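Local atomic coordinates of rhamnonate dehydratase (Gibberella zeae PH-1, PDB entry 3FXG), a protein that probably dehydrates L-rhamnonate to the 2-keto-3-deoxy acid, as a magnesium-dependent lyase of the enolase superfamily. Residues A[287-301]-A[314-327]. Residues are numbered along the deposited sequence; the frame is centred on the assembly and turned at random.
Sequences VEGRNLDIIQPDVMW and LAAAYDVPVVPHAS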
ATOM      1  N   VAL A 287      18.257   1.707   2.472  1.00 11.96           N
ATOM      2  CA  VAL A 287      17.863   0.694   3.443  1.00 13.38           C
ATOM      3  C   VAL A 287      16.350   0.471   3.401  1.00 12.95           C
ATOM      4  O   VAL A 287      15.884  -0.647   3.608  1.00 14.91           O
ATOM      5  CB  VAL A 287      18.297   1.093   4.874  1.00 14.29           C
ATOM      6  CG1 VAL A 287      17.784   0.079   5.885  1.00 14.55           C
ATOM      7  CG2 VAL A 287      19.817   1.169   4.944  1.00 14.27           C
ATOM      8  N   GLU A 288      15.586   1.530   3.128  1.00 13.23           N
ATOM      9  CA  GLU A 288      14.128   1.410   3.055  1.00 14.29           C
ATOM     10  C   GLU A 288      13.751   0.400   1.977  1.00 14.00           C
ATOM     11  O   GLU A 288      14.232   0.479   0.849  1.00 15.81           O
ATOM     12  CB  GLU A 288      13.472   2.754   2.708  1.00 15.47           C
ATOM     13  CG  GLU A 288      13.765   3.882   3.677  1.00 18.94           C
ATOM     14  CD  GLU A 288      13.006   5.157   3.340  1.00 20.87           C
ATOM     15  OE1 GLU A 288      12.540   5.296   2.189  1.00 20.48           O
ATOM     16  OE2 GLU A 288      12.890   6.026   4.229  1.00 22.37           O
ATOM     17  N   GLY A 289      12.880  -0.541   2.323  1.00 14.40           N
ATOM     18  CA  GLY A 289      12.468  -1.540   1.354  1.00 15.22           C
ATOM     19  C   GLY A 289      13.373  -2.754   1.379  1.00 15.54           C
ATOM     20  O   GLY A 289      12.997  -3.829   0.912  1.00 15.32           O
ATOM     21  N   ARG A 290      14.575  -2.582   1.923  1.00 13.64           N
ATOM     22  CA  ARG A 290      15.532  -3.675   2.016  1.00 14.73           C
ATOM     23  C   ARG A 290      15.686  -4.350   0.641  1.00 15.45           C
ATOM     24  O   ARG A 290      15.623  -5.576   0.518  1.00 15.53           O
ATOM     25  CB  ARG A 290      15.051  -4.673   3.083  1.00 16.32           C
ATOM     26  CG  ARG A 290      16.103  -5.651   3.600  1.00 23.00           C
ATOM     27  CD  ARG A 290      16.321  -5.561   5.130  1.00 18.93           C
ATOM     28  NE  ARG A 290      15.092  -5.659   5.921  1.00 16.30           N
ATOM     29  CZ  ARG A 290      14.894  -6.526   6.915  1.00 17.11           C
ATOM     30  NH1 ARG A 290      13.744  -6.530   7.579  1.00 15.19           N
ATOM     31  NH2 ARG A 290      15.834  -7.404   7.240  1.00 14.53           N
ATOM     32  N   ASN A 291      15.881  -3.531  -0.390  1.00 13.30           N
ATOM     33  CA  ASN A 291      16.063  -4.027  -1.754  1.00 13.63           C
ATOM     34  C   ASN A 291      17.535  -4.125  -2.140  1.00 13.60           C
ATOM     35  O   ASN A 291      17.865  -4.490  -3.273  1.00 12.29           O
ATOM     36  CB  ASN A 291      15.343  -3.125  -2.758  1.00 14.79           C
ATOM     37  CG  ASN A 291      13.840  -3.257  -2.679  1.00 15.22           C
ATOM     38  OD1 ASN A 291      13.309  -4.366  -2.643  1.00 14.56           O
ATOM     39  ND2 ASN A 291      13.146  -2.128  -2.661  1.00 15.55           N
ATOM     40  N   LEU A 292      18.412  -3.772  -1.203  1.00 11.96           N
ATOM     41  CA  LEU A 292      19.853  -3.838  -1.425  1.00 13.29           C
ATOM     42  C   LEU A 292      20.467  -4.710  -0.336  1.00 13.31           C
ATOM     43  O   LEU A 292      20.263  -4.479   0.853  1.00 13.32           O
ATOM     44  CB  LEU A 292      20.461  -2.433  -1.403  1.00 13.59           C
ATOM     45  CG  LEU A 292      20.030  -1.566  -2.589  1.00 13.79           C
ATOM     46  CD1 LEU A 292      20.325  -0.113  -2.302  1.00 18.20           C
ATOM     47  CD2 LEU A 292      20.744  -2.033  -3.855  1.00 12.29           C
ATOM     48  N   ASP A 293      21.214  -5.723  -0.755  1.00 13.34           N
ATOM     49  CA  ASP A 293      21.835  -6.656   0.179  1.00 13.49           C
ATOM     50  C   ASP A 293      23.039  -6.070   0.893  1.00 13.08           C
ATOM     51  O   ASP A 293      23.410  -6.526   1.977  1.00 13.43           O
ATOM     52  CB  ASP A 293      22.236  -7.917  -0.574  1.00 13.60           C
ATOM     53  CG  ASP A 293      21.050  -8.584  -1.220  1.00 14.01           C
ATOM     54  OD1 ASP A 293      20.461  -9.484  -0.589  1.00 15.64           O
ATOM     55  OD2 ASP A 293      20.691  -8.185  -2.345  1.00 13.65           O
ATOM     56  N   ILE A 294      23.645  -5.061   0.278  1.00 10.96           N
ATOM     57  CA  ILE A 294      24.807  -4.392   0.854  1.00 12.14           C
ATOM     58  C   ILE A 294      24.849  -2.936   0.404  1.00 11.61           C
ATOM     59  O   ILE A 294      24.609  -2.642  -0.765  1.00 12.23           O
ATOM     60  CB  ILE A 294      26.134  -5.043   0.386  1.00 12.20           C
ATOM     61  CG1 ILE A 294      26.162  -6.527   0.741  1.00 14.90           C
ATOM     62  CG2 ILE A 294      27.323  -4.334   1.038  1.00 13.58           C
ATOM     63  CD1 ILE A 294      27.422  -7.231   0.262  1.00 15.44           C
ATOM     64  N   ILE A 295      25.132  -2.021   1.327  1.00 12.30           N
ATOM     65  CA  ILE A 295      25.261  -0.622   0.941  1.00 12.91           C
ATOM     66  C   ILE A 295      26.755  -0.336   1.014  1.00 13.61           C
ATOM     67  O   ILE A 295      27.447  -0.830   1.910  1.00 14.52           O
ATOM     68  CB  ILE A 295      24.432   0.326   1.844  1.00 14.06           C
ATOM     69  CG1 ILE A 295      24.872   0.229   3.301  1.00 14.54           C
ATOM     70  CG2 ILE A 295      22.951  -0.016   1.695  1.00 13.84           C
ATOM     71  CD1 ILE A 295      24.185   1.258   4.194  1.00 14.93           C
ATOM     72  N   GLN A 296      27.253   0.457   0.070  1.00 13.20           N
ATOM     73  CA  GLN A 296      28.687   0.704  -0.026  1.00 13.91           C
ATOM     74  C   GLN A 296      29.147   2.153  -0.127  1.00 13.61           C
ATOM     75  O   GLN A 296      29.619   2.592  -1.177  1.00 14.92           O
ATOM     76  CB  GLN A 296      29.209  -0.073  -1.235  1.00 13.38           C
ATOM     77  CG  GLN A 296      28.752  -1.532  -1.247  1.00 13.92           C
ATOM     78  CD  GLN A 296      28.912  -2.195  -2.606  1.00 17.12           C
ATOM     79  OE1 GLN A 296      28.314  -1.765  -3.596  1.00 15.68           O
ATOM     80  NE2 GLN A 296      29.717  -3.253  -2.658  1.00 16.22           N
ATOM     81  N   PRO A 297      29.038   2.914   0.967  1.00 13.87           N
ATOM     82  CA  PRO A 297      29.474   4.309   0.907  1.00 13.26           C
ATOM     83  C   PRO A 297      30.992   4.411   0.866  1.00 13.99           C
ATOM     84  O   PRO A 297      31.691   3.488   1.289  1.00 12.59           O
ATOM     85  CB  PRO A 297      28.911   4.896   2.196  1.00 13.68           C
ATOM     86  CG  PRO A 297      29.018   3.749   3.142  1.00 15.25           C
ATOM     87  CD  PRO A 297      28.518   2.582   2.304  1.00 15.53           C
ATOM     88  N   ASP A 298      31.493   5.523   0.340  1.00 13.87           N
ATOM     89  CA  ASP A 298      32.930   5.773   0.309  1.00 15.09           C
ATOM     90  C   ASP A 298      33.112   6.763   1.455  1.00 15.10           C
ATOM     91  O   ASP A 298      32.486   7.823   1.465  1.00 14.13           O
ATOM     92  CB  ASP A 298      33.357   6.408  -1.019  1.00 16.56           C
ATOM     93  CG  ASP A 298      34.859   6.608  -1.108  1.00 18.62           C
ATOM     94  OD1 ASP A 298      35.413   7.348  -0.268  1.00 18.03           O
ATOM     95  OD2 ASP A 298      35.492   6.021  -2.011  1.00 23.35           O
ATOM     96  N   VAL A 299      33.945   6.410   2.428  1.00 14.68           N
ATOM     97  CA  VAL A 299      34.155   7.256   3.595  1.00 15.58           C
ATOM     98  C   VAL A 299      34.693   8.644   3.275  1.00 14.95           C
ATOM     99  O   VAL A 299      34.471   9.587   4.034  1.00 14.08           O
ATOM    100  CB  VAL A 299      35.094   6.577   4.615  1.00 17.41           C
ATOM    101  CG1 VAL A 299      36.494   6.493   4.058  1.00 21.28           C
ATOM    102  CG2 VAL A 299      35.077   7.345   5.928  1.00 17.72           C
HETATM  103  N   MSE A 300      35.400   8.773   2.158  1.00 14.24           N
HETATM  104  CA  MSE A 300      35.949  10.066   1.769  1.00 14.34           C
HETATM  105  C   MSE A 300      34.948  10.897   0.975  1.00 14.06           C
HETATM  106  O   MSE A 300      35.224  12.048   0.641  1.00 12.85           O
HETATM  107  CB  MSE A 300      37.221   9.874   0.934  1.00 18.07           C
HETATM  108  CG  MSE A 300      38.423   9.354   1.718  1.00 22.63           C
HETATM  109 SE   MSE A 300      39.940   8.981   0.558  1.00 32.72          SE
HETATM  110  CE  MSE A 300      39.328   7.294  -0.127  1.00 25.54           C
ATOM    111  N   TRP A 301      33.779  10.327   0.688  1.00 14.45           N
ATOM    112  CA  TRP A 301      32.782  11.039  -0.102  1.00 13.73           C
ATOM    113  C   TRP A 301      31.432  11.310   0.566  1.00 13.98           C
ATOM    114  O   TRP A 301      30.885  12.407   0.422  1.00 11.52           O
ATOM    115  CB  TRP A 301      32.510  10.290  -1.416  1.00 15.77           C
ATOM    116  CG  TRP A 301      33.727   9.916  -2.234  1.00 20.59           C
ATOM    117  CD1 TRP A 301      34.999  10.391  -2.089  1.00 21.42           C
ATOM    118  CD2 TRP A 301      33.763   9.010  -3.350  1.00 21.87           C
ATOM    119  NE1 TRP A 301      35.825   9.841  -3.045  1.00 24.07           N
ATOM    120  CE2 TRP A 301      35.092   8.991  -3.832  1.00 23.47           C
ATOM    121  CE3 TRP A 301      32.800   8.213  -3.988  1.00 23.53           C
ATOM    122  CZ2 TRP A 301      35.485   8.206  -4.927  1.00 25.54           C
ATOM    123  CZ3 TRP A 301      33.190   7.430  -5.077  1.00 24.27           C
ATOM    124  CH2 TRP A 301      34.523   7.435  -5.533  1.00 25.44           C
ATOM    125  N   LEU A 314      21.982   2.868  11.320  1.00 12.12           N
ATOM    126  CA  LEU A 314      20.650   2.724  10.744  1.00 11.54           C
ATOM    127  C   LEU A 314      20.570   1.378  10.029  1.00 10.73           C
ATOM    128  O   LEU A 314      19.607   0.633  10.194  1.00 11.24           O
ATOM    129  CB  LEU A 314      20.370   3.862   9.756  1.00 13.82           C
ATOM    130  CG  LEU A 314      19.002   3.849   9.058  1.00 18.35           C
ATOM    131  CD1 LEU A 314      18.663   5.251   8.581  1.00 19.71           C
ATOM    132  CD2 LEU A 314      19.009   2.871   7.899  1.00 18.89           C
ATOM    133  N   ALA A 315      21.590   1.069   9.235  1.00  9.17           N
ATOM    134  CA  ALA A 315      21.627  -0.199   8.512  1.00  9.53           C
ATOM    135  C   ALA A 315      21.619  -1.368   9.499  1.00  9.41           C
ATOM    136  O   ALA A 315      21.004  -2.405   9.243  1.00 10.39           O
ATOM    137  CB  ALA A 315      22.877  -0.261   7.632  1.00  8.25           C
ATOM    138  N   ALA A 316      22.298  -1.190  10.631  1.00  9.37           N
ATOM    139  CA  ALA A 316      22.384  -2.229  11.657  1.00 11.21           C
ATOM    140  C   ALA A 316      21.029  -2.588  12.264  1.00 10.89           C
ATOM    141  O   ALA A 316      20.826  -3.719  12.707  1.00  9.59           O
ATOM    142  CB  ALA A 316      23.352  -1.795  12.765  1.00 10.95           C
ATOM    143  N   ALA A 317      20.112  -1.627  12.298  1.00 11.68           N
ATOM    144  CA  ALA A 317      18.782  -1.870  12.853  1.00 12.16           C
ATOM    145  C   ALA A 317      17.993  -2.805  11.937  1.00 12.00           C
ATOM    146  O   ALA A 317      16.963  -3.356  12.332  1.00 11.53           O
ATOM    147  CB  ALA A 317      18.035  -0.557  13.026  1.00 11.88           C
ATOM    148  N   TYR A 318      18.483  -2.970  10.712  1.00 10.32           N
ATOM    149  CA  TYR A 318      17.845  -3.844   9.733  1.00 11.84           C
ATOM    150  C   TYR A 318      18.807  -4.946   9.285  1.00 11.85           C
ATOM    151  O   TYR A 318      18.563  -5.644   8.302  1.00 11.68           O
ATOM    152  CB  TYR A 318      17.378  -3.014   8.533  1.00 11.43           C
ATOM    153  CG  TYR A 318      16.224  -2.104   8.883  1.00 12.98           C
ATOM    154  CD1 TYR A 318      14.918  -2.594   8.934  1.00 13.61           C
ATOM    155  CD2 TYR A 318      16.442  -0.769   9.227  1.00 13.50           C
ATOM    156  CE1 TYR A 318      13.857  -1.778   9.320  1.00 14.78           C
ATOM    157  CE2 TYR A 318      15.385   0.055   9.618  1.00 13.87           C
ATOM    158  CZ  TYR A 318      14.098  -0.456   9.663  1.00 14.97           C
ATOM    159  OH  TYR A 318      13.054   0.344  10.069  1.00 14.88           O
ATOM    160  N   ASP A 319      19.896  -5.097  10.030  1.00 11.26           N
ATOM    161  CA  ASP A 319      20.910  -6.102   9.733  1.00 12.03           C
ATOM    162  C   ASP A 319      21.413  -6.030   8.297  1.00 12.05           C
ATOM    163  O   ASP A 319      21.746  -7.051   7.693  1.00 14.00           O
ATOM    164  CB  ASP A 319      20.371  -7.506  10.029  1.00 11.66           C
ATOM    165  CG  ASP A 319      20.018  -7.691  11.491  1.00 13.70           C
ATOM    166  OD1 ASP A 319      20.833  -7.279  12.344  1.00 12.31           O
ATOM    167  OD2 ASP A 319      18.935  -8.243  11.786  1.00 14.08           O
ATOM    168  N   VAL A 320      21.454  -4.821   7.746  1.00 10.27           N
ATOM    169  CA  VAL A 320      21.952  -4.635   6.389  1.00 10.83           C
ATOM    170  C   VAL A 320      23.446  -4.361   6.518  1.00 11.98           C
ATOM    171  O   VAL A 320      23.856  -3.404   7.174  1.00 11.15           O
ATOM    172  CB  VAL A 320      21.281  -3.435   5.685  1.00 11.85           C
ATOM    173  CG1 VAL A 320      22.003  -3.129   4.373  1.00 11.73           C
ATOM    174  CG2 VAL A 320      19.813  -3.746   5.405  1.00 10.93           C
ATOM    175  N   PRO A 321      24.285  -5.213   5.908  1.00 12.19           N
ATOM    176  CA  PRO A 321      25.725  -4.981   6.010  1.00 12.22           C
ATOM    177  C   PRO A 321      26.201  -3.739   5.270  1.00 12.88           C
ATOM    178  O   PRO A 321      25.635  -3.349   4.246  1.00 10.65           O
ATOM    179  CB  PRO A 321      26.326  -6.263   5.436  1.00 14.33           C
ATOM    180  CG  PRO A 321      25.302  -6.699   4.439  1.00 16.38           C
ATOM    181  CD  PRO A 321      24.000  -6.459   5.173  1.00 12.44           C
ATOM    182  N   VAL A 322      27.244  -3.119   5.815  1.00 11.66           N
ATOM    183  CA  VAL A 322      27.850  -1.939   5.224  1.00 11.77           C
ATOM    184  C   VAL A 322      29.276  -2.335   4.854  1.00 12.86           C
ATOM    185  O   VAL A 322      30.061  -2.709   5.723  1.00 12.56           O
ATOM    186  CB  VAL A 322      27.910  -0.759   6.229  1.00 11.87           C
ATOM    187  CG1 VAL A 322      28.586   0.435   5.578  1.00 12.84           C
ATOM    188  CG2 VAL A 322      26.507  -0.381   6.688  1.00 11.16           C
ATOM    189  N   VAL A 323      29.591  -2.281   3.564  1.00 12.31           N
ATOM    190  CA  VAL A 323      30.925  -2.614   3.072  1.00 13.34           C
ATOM    191  C   VAL A 323      31.342  -1.416   2.226  1.00 14.28           C
ATOM    192  O   VAL A 323      31.052  -1.355   1.035  1.00 14.59           O
ATOM    193  CB  VAL A 323      30.904  -3.884   2.192  1.00 13.99           C
ATOM    194  CG1 VAL A 323      32.313  -4.203   1.694  1.00 12.83           C
ATOM    195  CG2 VAL A 323      30.347  -5.060   2.989  1.00 13.49           C
ATOM    196  N   PRO A 324      32.016  -0.434   2.845  1.00 16.11           N
ATOM    197  CA  PRO A 324      32.456   0.766   2.133  1.00 16.45           C
ATOM    198  C   PRO A 324      33.302   0.528   0.890  1.00 17.26           C
ATOM    199  O   PRO A 324      33.933  -0.517   0.732  1.00 15.21           O
ATOM    200  CB  PRO A 324      33.187   1.566   3.215  1.00 18.76           C
ATOM    201  CG  PRO A 324      33.630   0.525   4.185  1.00 18.86           C
ATOM    202  CD  PRO A 324      32.460  -0.406   4.247  1.00 17.09           C
ATOM    203  N   HIS A 325      33.287   1.515   0.003  1.00 19.89           N
ATOM    204  CA  HIS A 325      34.031   1.461  -1.247  1.00 23.03           C
ATOM    205  C   HIS A 325      35.496   1.820  -1.032  1.00 24.69           C
ATOM    206  O   HIS A 325      35.812   2.957  -0.682  1.00 26.25           O
ATOM    207  CB  HIS A 325      33.382   2.421  -2.255  1.00 24.61           C
ATOM    208  CG  HIS A 325      34.222   2.699  -3.462  1.00 25.34           C
ATOM    209  ND1 HIS A 325      35.254   3.613  -3.455  1.00 26.91           N
ATOM    210  CD2 HIS A 325      34.184   2.182  -4.713  1.00 26.51           C
ATOM    211  CE1 HIS A 325      35.815   3.648  -4.651  1.00 26.85           C
ATOM    212  NE2 HIS A 325      35.185   2.789  -5.433  1.00 26.85           N
ATOM    213  N   ALA A 326      36.381   0.842  -1.238  1.00 25.12           N
ATOM    214  CA  ALA A 326      37.825   1.029  -1.077  1.00 26.12           C
ATOM    215  C   ALA A 326      38.130   1.820   0.192  1.00 26.44           C
ATOM    216  O   ALA A 326      37.916   1.324   1.297  1.00 28.67           O
ATOM    217  CB  ALA A 326      38.392   1.746  -2.299  1.00 28.28           C
ATOM    218  N   SER A 327      38.652   3.032   0.021  1.00 24.49           N
ATOM    219  CA  SER A 327      38.957   3.951   1.125  1.00 23.38           C
ATOM    220  C   SER A 327      40.183   3.715   2.011  1.00 22.18           C
ATOM    221  O   SER A 327      40.497   4.554   2.858  1.00 21.16           O
ATOM    222  CB  SER A 327      37.722   4.104   2.019  1.00 24.24           C
ATOM    223  OG  SER A 327      36.626   4.622   1.285  1.00 24.84           O
TER
HETATM  224  O   HOH W   1      18.701  -7.685   6.404  1.00 14.25           O
HETATM  225  O   HOH W   2      32.246  -2.627  -1.394  1.00 22.76           O
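D298 OD2 is gripped by H325 and by the hydroxyl of Y28. H325 ND1 donates to it at 2.8 Å, on the anti side of the carboxylate and tilted from the imidazole plane. The bond is bent, 141° at the hydrogen. D298 reaches across because CG stands anti to the backbone N (chi1 -177°). OD2 also lies over the centre of one face of the six-membered W301 ring. D298 OD1 takes the N-H of M300, which closes an Asx turn and fixes the carboxylate. H325 N bonds P297 O at 2.8 Å. S327 OG adds a bond to H325 O at 2.7 Å.

Strand 294-295 meets the 321-323 backbone through a single parallel bridge. I295 N meets P321 O at 3.2 Å, and V323 N meets I295 O at 3.1 Å. I295 CD1 packs on V322 CG2 and the methyl of A315. V287 CG2 lies 3.5 Å from L314 CD2. Water 1 bridges R290 NH2 and Y318 O; the same NH2 pairs with D255 of a third subunit.

Strand 294-295, helix 305-316 and the extended 321-323 segment follow the beta-alpha-beta order of a TIM-type barrel. The H325 side chain comes within about 4 Å of the magnesium ion bound by D222, E248 and E275. Its bond to D298 probably orients the imidazole, as in the His-Asp pairs of related enolase-superfamily enzymes, where the histidine is the general base.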